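Acetyl xylan esterase (Geobacillus stearothermophilus, PDB 5BN1) removes acetyl groups from the xylose units of xylan and xylo-oligosaccharides, working as a doughnut-shaped octamer in the degradation of plant hemicellulose. Local coordinates at residues A[6-17]-A[80-91]; A[131-139]-A[151-162]. The protein carries 1 engineered substitution. All coordinates share one frame; numbering follows the deposited sequence.

Interaction 1 (A[6-17]-A[80-91]); sequences GEKLLFIGDSIT and QKPDWVSIMIGI
Leu9 to Ile12 pair in parallel register with Trp84 to Ile87, joining strands 8-13 and 84-88 in the parallel sheet of an SGNH hydrolase. The strand axes approach to 4.7 Å, 18° from parallel, and the backbone bonds alternate: Trp84 N to Lys8 O, Leu10 N to Trp84 O, Ser86 N to Leu10 O, Ile12 N to Ser86 O. At the N-terminal ends of the two strands Asp83 stands in for a backbone acceptor, its OD2 taking Lys8 N at 2.8 Å through the anti lone pair. The Lys8 chain turns at chi3 (-89°), which brings NZ to 2.8 Å from Gln80 O, in the carbonyl plane. The indole NE1 of Trp84 gives a bent bond to Glu7 OE2, which is met from above the carboxylate plane and also accepts from Gly4 N. Deeper in, Phe11 CD1 lies 3.6 Å from Ser86 CB, where a small residue suits the ring, while the branched Ile12 and Ile87 lie side by side on the other face. Beyond the sheet, next to the inferred nucleophile Ser15, Asp14 caps the short helix: its OD1 accepts from Ile16 N at 3.1 Å, and its OD2 accepts a hydrogen bond from a water that in turn accepts from Ile91 N.

Interaction 2 (A[131-139]-A[151-162]); sequences IILMTPFYI and MDQYGRVVKQIA
Leu133 and Val158 meet where strand 131-134 runs nearly antiparallel to helix 151-162, the axes 8.4 Å apart at closest and 161° between their directions. No hydrogen bond crosses this buried contact; apolar packing carries it. Leu133 sets CB 3.8 Å from Val158 CG1, and Leu133 CD1 lies 3.7 Å from Ala162 CB, with Ile161 CG2 beside it. The short alanine lets the leucine tip settle against the helix backbone. Val158 spreads its two methyls: CG1 takes Leu133, whereas CG2 meets Pro136 CD tip to tip at 3.9 Å. Next along, Thr135 CG2 lies 3.9 Å from Gly155 O, and the two backbones come close, 5.0 Å between Thr135 CA and Gly155 CA.

Met151 supplies the sulfur contacts. Its chain bends at chi2 (68°) and chi3 (75°), folding SD against the proline, 3.8 Å from Pro136 CB, and bringing CE to 3.5 Å from Phe137 O and against Tyr138 CB. That carbonyl oxygen is buried without a hydrogen-bond partner. Replacing Met151 by alanine removes both SD and CE and would probably open a gap between the Pro136 ring and Tyr138 CB.

Among polar groups, Thr135 OG1 donates to Pro136 O within the loop, the donor tilted out of the carbonyl plane, and Tyr138 OH bonds to Tyr184 of a second subunit. The helix thus covers one face of its preceding strand, as in the beta-alpha-beta unit of strand 130-134, helix 146-165 and strand 168-170, a right-handed crossover characteristic of the three-layer alpha/beta/alpha fold of SGNH (GDSL) hydrolases.

How the interactions relate
From the N terminus, strand 8-13 leads into the chain around Ser15; the polypeptide then passes through strand 55-58 and helix 66-78 before interaction 1 closes that long loop by bringing 80-91 alongside 6-17. Interaction 2 opens only afterwards, so the two follow in series, without nesting or crossing; its loop is short, as 11 residues lie between its segments. They share one sheet, since strands 84-88 and 130-134 are neighbours, probably joined by bonds from Ile132 N to Val85 O and Met134 N to Ile87 O. Interaction 1 therefore ties central strands together, and interaction 2 lays a helix over the next strand. Near the C-terminal ends of the strands, Ile91 packs on Phe137 O and Met88 on Thr135 O.

Interaction 1 (A[6-17]-A[80-91])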
# COMPACT_ATOMS: atom_id res chain seq x y z
N GLY A 6 -28.18 -28.85 -12.33
CA GLY A 6 -28.34 -29.07 -10.94
C GLY A 6 -27.16 -29.82 -10.34
O GLY A 6 -27.12 -29.93 -9.09
N GLU A 7 -26.21 -30.18 -11.19
CA GLU A 7 -25.02 -30.96 -10.67
C GLU A 7 -23.86 -30.05 -10.32
O GLU A 7 -23.81 -28.93 -10.83
CB GLU A 7 -24.50 -31.91 -11.61
CG GLU A 7 -25.43 -33.13 -11.82
CD GLU A 7 -25.12 -33.96 -13.00
OE1 GLU A 7 -26.09 -34.69 -13.26
OE2 GLU A 7 -24.16 -33.95 -13.88
N LYS A 8 -23.10 -30.45 -9.31
CA LYS A 8 -21.97 -29.70 -8.80
C LYS A 8 -20.70 -30.31 -9.39
O LYS A 8 -20.38 -31.48 -9.26
CB LYS A 8 -21.86 -29.69 -7.33
CG LYS A 8 -20.65 -28.99 -6.80
CD LYS A 8 -20.45 -29.09 -5.30
CE LYS A 8 -21.08 -28.07 -4.49
NZ LYS A 8 -20.76 -28.08 -3.05
N LEU A 9 -19.90 -29.47 -10.09
CA LEU A 9 -18.66 -29.85 -10.73
C LEU A 9 -17.57 -29.16 -9.98
O LEU A 9 -17.58 -27.92 -9.85
CB LEU A 9 -18.66 -29.42 -12.19
CG LEU A 9 -17.31 -29.35 -12.94
CD1 LEU A 9 -16.60 -30.71 -12.95
CD2 LEU A 9 -17.60 -28.95 -14.35
N LEU A 10 -16.62 -29.91 -9.42
CA LEU A 10 -15.59 -29.42 -8.59
C LEU A 10 -14.30 -29.69 -9.30
O LEU A 10 -13.98 -30.81 -9.69
CB LEU A 10 -15.57 -30.06 -7.20
CG LEU A 10 -14.54 -29.64 -6.20
CD1 LEU A 10 -15.10 -29.87 -4.80
CD2 LEU A 10 -13.27 -30.46 -6.29
N PHE A 11 -13.43 -28.65 -9.46
CA PHE A 11 -12.11 -28.75 -10.07
C PHE A 11 -11.09 -28.65 -8.97
O PHE A 11 -11.14 -27.85 -8.04
CB PHE A 11 -11.87 -27.58 -11.05
CG PHE A 11 -12.67 -27.63 -12.30
CD1 PHE A 11 -12.13 -28.14 -13.41
CD2 PHE A 11 -13.94 -26.98 -12.36
CE1 PHE A 11 -12.81 -28.17 -14.63
CE2 PHE A 11 -14.60 -26.96 -13.56
CZ PHE A 11 -14.08 -27.54 -14.68
N ILE A 12 -10.09 -29.55 -9.10
CA ILE A 12 -9.00 -29.58 -8.16
C ILE A 12 -7.67 -29.80 -8.92
O ILE A 12 -7.61 -30.39 -10.00
CB ILE A 12 -9.21 -30.50 -6.95
CG1 ILE A 12 -8.27 -30.19 -5.79
CG2 ILE A 12 -9.18 -31.95 -7.42
CD1 ILE A 12 -8.61 -30.84 -4.43
N GLY A 13 -6.60 -29.19 -8.37
CA GLY A 13 -5.34 -29.23 -8.98
C GLY A 13 -4.44 -28.18 -8.34
O GLY A 13 -4.56 -27.81 -7.19
N ASP A 14 -3.46 -27.75 -9.17
CA ASP A 14 -2.38 -26.80 -8.78
C ASP A 14 -2.66 -25.37 -9.29
O ASP A 14 -3.79 -25.04 -9.49
CB ASP A 14 -1.07 -27.41 -9.24
CG ASP A 14 -1.02 -27.67 -10.68
OD1 ASP A 14 -1.68 -26.96 -11.47
OD2 ASP A 14 -0.39 -28.65 -11.10
N SER A 15 -1.59 -24.62 -9.51
CA SER A 15 -1.82 -23.24 -9.99
C SER A 15 -2.57 -23.13 -11.27
O SER A 15 -3.30 -22.17 -11.50
CB SER A 15 -0.51 -22.46 -10.20
OG SER A 15 0.33 -23.19 -11.12
N ILE A 16 -2.48 -24.09 -12.15
CA ILE A 16 -3.15 -24.05 -13.48
C ILE A 16 -4.64 -24.01 -13.22
O ILE A 16 -5.39 -23.42 -14.00
CB ILE A 16 -2.67 -25.20 -14.41
CG1 ILE A 16 -1.16 -25.21 -14.52
CG2 ILE A 16 -3.36 -25.04 -15.78
CD1 ILE A 16 -0.50 -23.95 -14.97
N THR A 17 -5.08 -24.77 -12.22
CA THR A 17 -6.45 -24.84 -11.80
C THR A 17 -6.82 -23.60 -10.97
O THR A 17 -7.85 -22.94 -11.26
CB THR A 17 -6.77 -26.20 -11.10
OG1 THR A 17 -6.48 -27.20 -12.04
CG2 THR A 17 -8.25 -26.25 -10.67
N GLN A 80 -17.41 -31.42 0.24
CA GLN A 80 -18.16 -30.55 -0.70
C GLN A 80 -19.27 -31.22 -1.41
O GLN A 80 -20.02 -30.62 -2.18
CB GLN A 80 -17.17 -29.96 -1.76
CG GLN A 80 -15.99 -29.28 -1.14
CD GLN A 80 -16.29 -28.13 -0.17
OE1 GLN A 80 -17.18 -27.33 -0.40
NE2 GLN A 80 -15.54 -28.05 0.92
N LYS A 81 -19.36 -32.53 -1.25
CA LYS A 81 -20.35 -33.34 -1.92
C LYS A 81 -20.55 -33.04 -3.36
O LYS A 81 -21.64 -32.81 -3.84
CB LYS A 81 -21.70 -33.16 -1.18
CG LYS A 81 -21.60 -33.39 0.32
CD LYS A 81 -21.23 -34.85 0.62
CE LYS A 81 -21.27 -35.20 2.12
NZ LYS A 81 -22.67 -34.92 2.55
N PRO A 82 -19.47 -33.06 -4.15
CA PRO A 82 -19.67 -32.92 -5.53
C PRO A 82 -20.27 -34.00 -6.29
O PRO A 82 -20.22 -35.18 -5.91
CB PRO A 82 -18.19 -32.73 -6.03
CG PRO A 82 -17.42 -33.63 -5.06
CD PRO A 82 -18.07 -33.41 -3.77
N ASP A 83 -20.84 -33.70 -7.43
CA ASP A 83 -21.30 -34.69 -8.37
C ASP A 83 -20.30 -35.16 -9.38
O ASP A 83 -20.13 -36.29 -9.71
CB ASP A 83 -22.54 -34.20 -9.11
CG ASP A 83 -23.65 -33.87 -8.17
OD1 ASP A 83 -24.15 -34.91 -7.48
OD2 ASP A 83 -24.06 -32.72 -7.91
N TRP A 84 -19.38 -34.21 -9.79
CA TRP A 84 -18.34 -34.50 -10.68
C TRP A 84 -17.05 -33.84 -10.13
O TRP A 84 -17.11 -32.74 -9.56
CB TRP A 84 -18.57 -33.91 -12.05
CG TRP A 84 -19.59 -34.55 -12.82
CD1 TRP A 84 -20.92 -34.33 -12.73
CD2 TRP A 84 -19.38 -35.59 -13.80
NE1 TRP A 84 -21.56 -35.21 -13.60
CE2 TRP A 84 -20.65 -35.98 -14.26
CE3 TRP A 84 -18.26 -36.26 -14.27
CZ2 TRP A 84 -20.81 -36.98 -15.18
CZ3 TRP A 84 -18.43 -37.22 -15.25
CH2 TRP A 84 -19.69 -37.56 -15.68
N VAL A 85 -15.97 -34.62 -10.17
CA VAL A 85 -14.66 -34.14 -9.74
C VAL A 85 -13.69 -34.24 -10.87
O VAL A 85 -13.42 -35.25 -11.48
CB VAL A 85 -14.09 -34.92 -8.51
CG1 VAL A 85 -12.70 -34.40 -8.08
CG2 VAL A 85 -15.00 -34.81 -7.35
N SER A 86 -13.10 -33.07 -11.23
CA SER A 86 -12.07 -32.91 -12.25
C SER A 86 -10.71 -32.69 -11.53
O SER A 86 -10.60 -31.86 -10.63
CB SER A 86 -12.28 -31.70 -13.19
OG SER A 86 -11.30 -31.61 -14.14
N ILE A 87 -9.77 -33.56 -11.87
CA ILE A 87 -8.43 -33.56 -11.27
C ILE A 87 -7.43 -33.27 -12.37
O ILE A 87 -7.33 -33.94 -13.38
CB ILE A 87 -8.05 -34.92 -10.60
CG1 ILE A 87 -9.20 -35.28 -9.65
CG2 ILE A 87 -6.68 -34.83 -9.97
CD1 ILE A 87 -9.09 -36.78 -9.25
N MET A 88 -6.53 -32.27 -12.13
CA MET A 88 -5.34 -32.03 -12.98
C MET A 88 -4.18 -31.76 -12.05
O MET A 88 -3.99 -30.74 -11.42
CB MET A 88 -5.46 -30.86 -13.98
CG MET A 88 -4.26 -30.80 -14.89
SD MET A 88 -4.46 -29.85 -16.41
CE MET A 88 -5.07 -28.33 -15.74
N ILE A 89 -3.36 -32.85 -11.93
CA ILE A 89 -2.23 -32.84 -10.99
C ILE A 89 -1.09 -33.64 -11.56
O ILE A 89 -1.25 -34.55 -12.41
CB ILE A 89 -2.63 -33.35 -9.61
CG1 ILE A 89 -1.71 -32.87 -8.47
CG2 ILE A 89 -2.82 -34.92 -9.67
CD1 ILE A 89 -1.94 -31.39 -8.11
N GLY A 90 0.13 -33.23 -11.21
CA GLY A 90 1.40 -33.87 -11.71
C GLY A 90 2.44 -32.91 -12.19
O GLY A 90 3.59 -33.24 -12.22
N ILE A 91 2.04 -31.68 -12.61
CA ILE A 91 3.06 -30.75 -13.03
C ILE A 91 4.12 -30.52 -11.98
O ILE A 91 5.31 -30.56 -12.29
CB ILE A 91 2.43 -29.43 -13.49
CG1 ILE A 91 1.74 -29.61 -14.82
CG2 ILE A 91 3.53 -28.34 -13.65
CD1 ILE A 91 0.88 -28.45 -15.30
O HOH W 1 -18.41 -26.71 -2.67
O HOH W 2 -23.15 -30.23 -2.99
O HOH W 3 -9.19 -30.10 -12.80
O HOH W 4 0.89 -30.67 -9.81
O HOH W 5 -0.82 -30.62 -12.96
O HOH W 6 -3.99 -28.18 -12.19

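Interaction 2 (A[131-139]-A[151-162])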
# COMPACT_ATOMS: atom_id res chain seq x y z
N ILE A 131 -15.90 -38.75 -12.56
CA ILE A 131 -14.55 -38.17 -12.35
C ILE A 131 -14.01 -37.90 -13.69
O ILE A 131 -14.07 -38.67 -14.65
CB ILE A 131 -13.66 -39.15 -11.59
CG1 ILE A 131 -14.18 -39.25 -10.15
CG2 ILE A 131 -12.18 -38.66 -11.62
CD1 ILE A 131 -13.47 -40.30 -9.33
N ILE A 132 -13.33 -36.70 -13.84
CA ILE A 132 -12.63 -36.39 -15.01
C ILE A 132 -11.13 -36.22 -14.70
O ILE A 132 -10.81 -35.46 -13.82
CB ILE A 132 -13.06 -34.99 -15.63
CG1 ILE A 132 -14.60 -34.98 -15.83
CG2 ILE A 132 -12.38 -34.79 -16.96
CD1 ILE A 132 -15.36 -33.97 -15.09
N LEU A 133 -10.30 -37.09 -15.26
CA LEU A 133 -8.87 -37.05 -15.04
C LEU A 133 -8.28 -36.36 -16.21
O LEU A 133 -8.23 -36.76 -17.34
CB LEU A 133 -8.32 -38.52 -14.96
CG LEU A 133 -8.71 -39.08 -13.63
CD1 LEU A 133 -8.37 -40.58 -13.66
CD2 LEU A 133 -7.93 -38.53 -12.49
N MET A 134 -7.61 -35.19 -15.86
CA MET A 134 -6.84 -34.50 -16.85
C MET A 134 -5.38 -34.72 -16.63
O MET A 134 -4.89 -34.67 -15.54
CB MET A 134 -7.07 -32.97 -16.65
CG MET A 134 -8.51 -32.54 -16.71
SD MET A 134 -8.83 -30.69 -16.40
CE MET A 134 -8.05 -30.06 -17.87
N THR A 135 -4.67 -34.97 -17.68
CA THR A 135 -3.20 -35.21 -17.59
C THR A 135 -2.52 -33.90 -17.16
O THR A 135 -3.07 -32.82 -17.48
CB THR A 135 -2.50 -35.66 -18.87
OG1 THR A 135 -2.64 -34.70 -19.95
CG2 THR A 135 -3.17 -36.96 -19.40
N PRO A 136 -1.46 -33.98 -16.41
CA PRO A 136 -0.52 -32.83 -16.43
C PRO A 136 -0.04 -32.62 -17.85
O PRO A 136 -0.23 -33.36 -18.84
CB PRO A 136 0.51 -33.28 -15.42
CG PRO A 136 0.70 -34.78 -15.72
CD PRO A 136 -0.73 -35.19 -15.86
N PHE A 137 0.79 -31.55 -18.03
CA PHE A 137 1.34 -31.23 -19.30
C PHE A 137 2.63 -30.40 -19.09
O PHE A 137 2.86 -29.89 -18.00
CB PHE A 137 0.33 -30.35 -20.16
CG PHE A 137 -0.06 -29.03 -19.55
CD1 PHE A 137 0.81 -27.97 -19.73
CD2 PHE A 137 -1.18 -28.88 -18.78
CE1 PHE A 137 0.51 -26.75 -19.10
CE2 PHE A 137 -1.48 -27.72 -18.15
CZ PHE A 137 -0.62 -26.66 -18.28
N TYR A 138 3.35 -30.30 -20.19
CA TYR A 138 4.57 -29.46 -20.23
C TYR A 138 4.60 -28.88 -21.59
O TYR A 138 4.52 -29.61 -22.60
CB TYR A 138 5.81 -30.22 -19.87
CG TYR A 138 7.06 -29.40 -19.64
CD1 TYR A 138 7.05 -28.38 -18.72
CD2 TYR A 138 8.25 -29.73 -20.25
CE1 TYR A 138 8.18 -27.66 -18.44
CE2 TYR A 138 9.40 -28.98 -19.97
CZ TYR A 138 9.35 -27.99 -19.05
OH TYR A 138 10.55 -27.32 -18.77
N ILE A 139 4.68 -27.52 -21.66
CA ILE A 139 4.54 -26.91 -22.96
C ILE A 139 5.89 -26.87 -23.64
O ILE A 139 6.70 -25.93 -23.57
CB ILE A 139 3.90 -25.49 -22.80
CG1 ILE A 139 2.60 -25.58 -22.07
CG2 ILE A 139 3.77 -24.81 -24.20
CD1 ILE A 139 1.95 -24.24 -21.70
N MET A 151 7.06 -35.94 -17.90
CA MET A 151 5.69 -35.57 -17.84
C MET A 151 4.77 -36.54 -18.64
O MET A 151 3.70 -36.86 -18.18
CB MET A 151 5.50 -34.11 -18.37
CG MET A 151 4.27 -33.45 -17.86
SD MET A 151 4.21 -33.07 -16.11
CE MET A 151 5.31 -31.65 -16.17
N ASP A 152 5.26 -36.93 -19.81
CA ASP A 152 4.54 -37.91 -20.67
C ASP A 152 4.33 -39.22 -19.89
O ASP A 152 3.22 -39.83 -19.93
CB ASP A 152 5.16 -38.17 -21.97
CG ASP A 152 4.98 -37.04 -23.00
OD1 ASP A 152 4.39 -36.05 -22.68
OD2 ASP A 152 5.60 -37.27 -24.08
N GLN A 153 5.35 -39.61 -19.13
CA GLN A 153 5.21 -40.85 -18.30
C GLN A 153 4.15 -40.73 -17.26
O GLN A 153 3.31 -41.58 -17.02
CB GLN A 153 6.56 -41.20 -17.75
CG GLN A 153 6.45 -42.47 -16.89
CD GLN A 153 7.80 -42.90 -16.40
OE1 GLN A 153 8.65 -42.07 -15.88
NE2 GLN A 153 8.12 -44.17 -16.69
N TYR A 154 4.04 -39.58 -16.52
CA TYR A 154 2.99 -39.29 -15.57
C TYR A 154 1.64 -39.23 -16.27
O TYR A 154 0.65 -39.71 -15.72
CB TYR A 154 3.28 -38.00 -14.77
CG TYR A 154 4.31 -38.15 -13.63
CD1 TYR A 154 5.62 -38.56 -13.93
CD2 TYR A 154 3.99 -37.82 -12.34
CE1 TYR A 154 6.58 -38.76 -12.89
CE2 TYR A 154 4.92 -37.97 -11.31
CZ TYR A 154 6.18 -38.39 -11.65
OH TYR A 154 7.14 -38.56 -10.61
N GLY A 155 1.59 -38.65 -17.45
CA GLY A 155 0.37 -38.65 -18.22
C GLY A 155 -0.12 -40.10 -18.56
O GLY A 155 -1.31 -40.25 -18.61
N ARG A 156 0.82 -40.96 -18.87
CA ARG A 156 0.48 -42.42 -19.12
C ARG A 156 -0.19 -42.98 -17.91
O ARG A 156 -1.21 -43.73 -17.99
CB ARG A 156 1.66 -43.22 -19.54
CG ARG A 156 2.19 -42.93 -20.85
CD ARG A 156 3.08 -44.00 -21.44
NE ARG A 156 4.35 -44.17 -20.74
CZ ARG A 156 5.42 -43.47 -20.94
NH1 ARG A 156 5.46 -42.40 -21.75
NH2 ARG A 156 6.52 -43.72 -20.25
N VAL A 157 0.28 -42.68 -16.69
CA VAL A 157 -0.38 -43.07 -15.46
C VAL A 157 -1.76 -42.62 -15.38
O VAL A 157 -2.70 -43.32 -15.02
CB VAL A 157 0.44 -42.73 -14.17
CG1 VAL A 157 -0.43 -42.78 -12.93
CG2 VAL A 157 1.76 -43.55 -14.12
N VAL A 158 -1.99 -41.30 -15.62
CA VAL A 158 -3.31 -40.77 -15.59
C VAL A 158 -4.31 -41.54 -16.52
O VAL A 158 -5.44 -41.79 -16.09
CB VAL A 158 -3.23 -39.25 -15.87
CG1 VAL A 158 -4.64 -38.68 -15.91
CG2 VAL A 158 -2.43 -38.53 -14.76
N LYS A 159 -3.88 -41.74 -17.72
CA LYS A 159 -4.63 -42.36 -18.86
C LYS A 159 -5.04 -43.79 -18.38
O LYS A 159 -6.24 -44.14 -18.43
CB LYS A 159 -3.88 -42.37 -20.09
CG LYS A 159 -4.74 -42.93 -21.28
CD LYS A 159 -4.12 -42.65 -22.59
CE LYS A 159 -5.17 -42.88 -23.74
NZ LYS A 159 -4.46 -42.62 -24.98
N GLN A 160 -4.08 -44.44 -17.77
CA GLN A 160 -4.38 -45.84 -17.33
C GLN A 160 -5.24 -45.91 -16.13
O GLN A 160 -6.19 -46.81 -16.12
CB GLN A 160 -3.04 -46.55 -17.26
CG GLN A 160 -2.24 -46.75 -18.56
CD GLN A 160 -2.77 -47.26 -20.06
OE1 GLN A 160 -3.99 -47.27 -20.41
NE2 GLN A 160 -1.77 -47.54 -21.00
N ILE A 161 -5.14 -45.02 -15.19
CA ILE A 161 -6.03 -44.88 -14.06
C ILE A 161 -7.45 -44.60 -14.64
O ILE A 161 -8.46 -45.12 -14.16
CB ILE A 161 -5.60 -43.93 -12.97
CG1 ILE A 161 -4.25 -44.40 -12.25
CG2 ILE A 161 -6.68 -43.75 -11.96
CD1 ILE A 161 -3.64 -43.40 -11.38
N ALA A 162 -7.55 -43.66 -15.56
CA ALA A 162 -8.88 -43.31 -16.05
C ALA A 162 -9.55 -44.55 -16.76
O ALA A 162 -10.71 -44.76 -16.58
CB ALA A 162 -8.83 -42.15 -17.03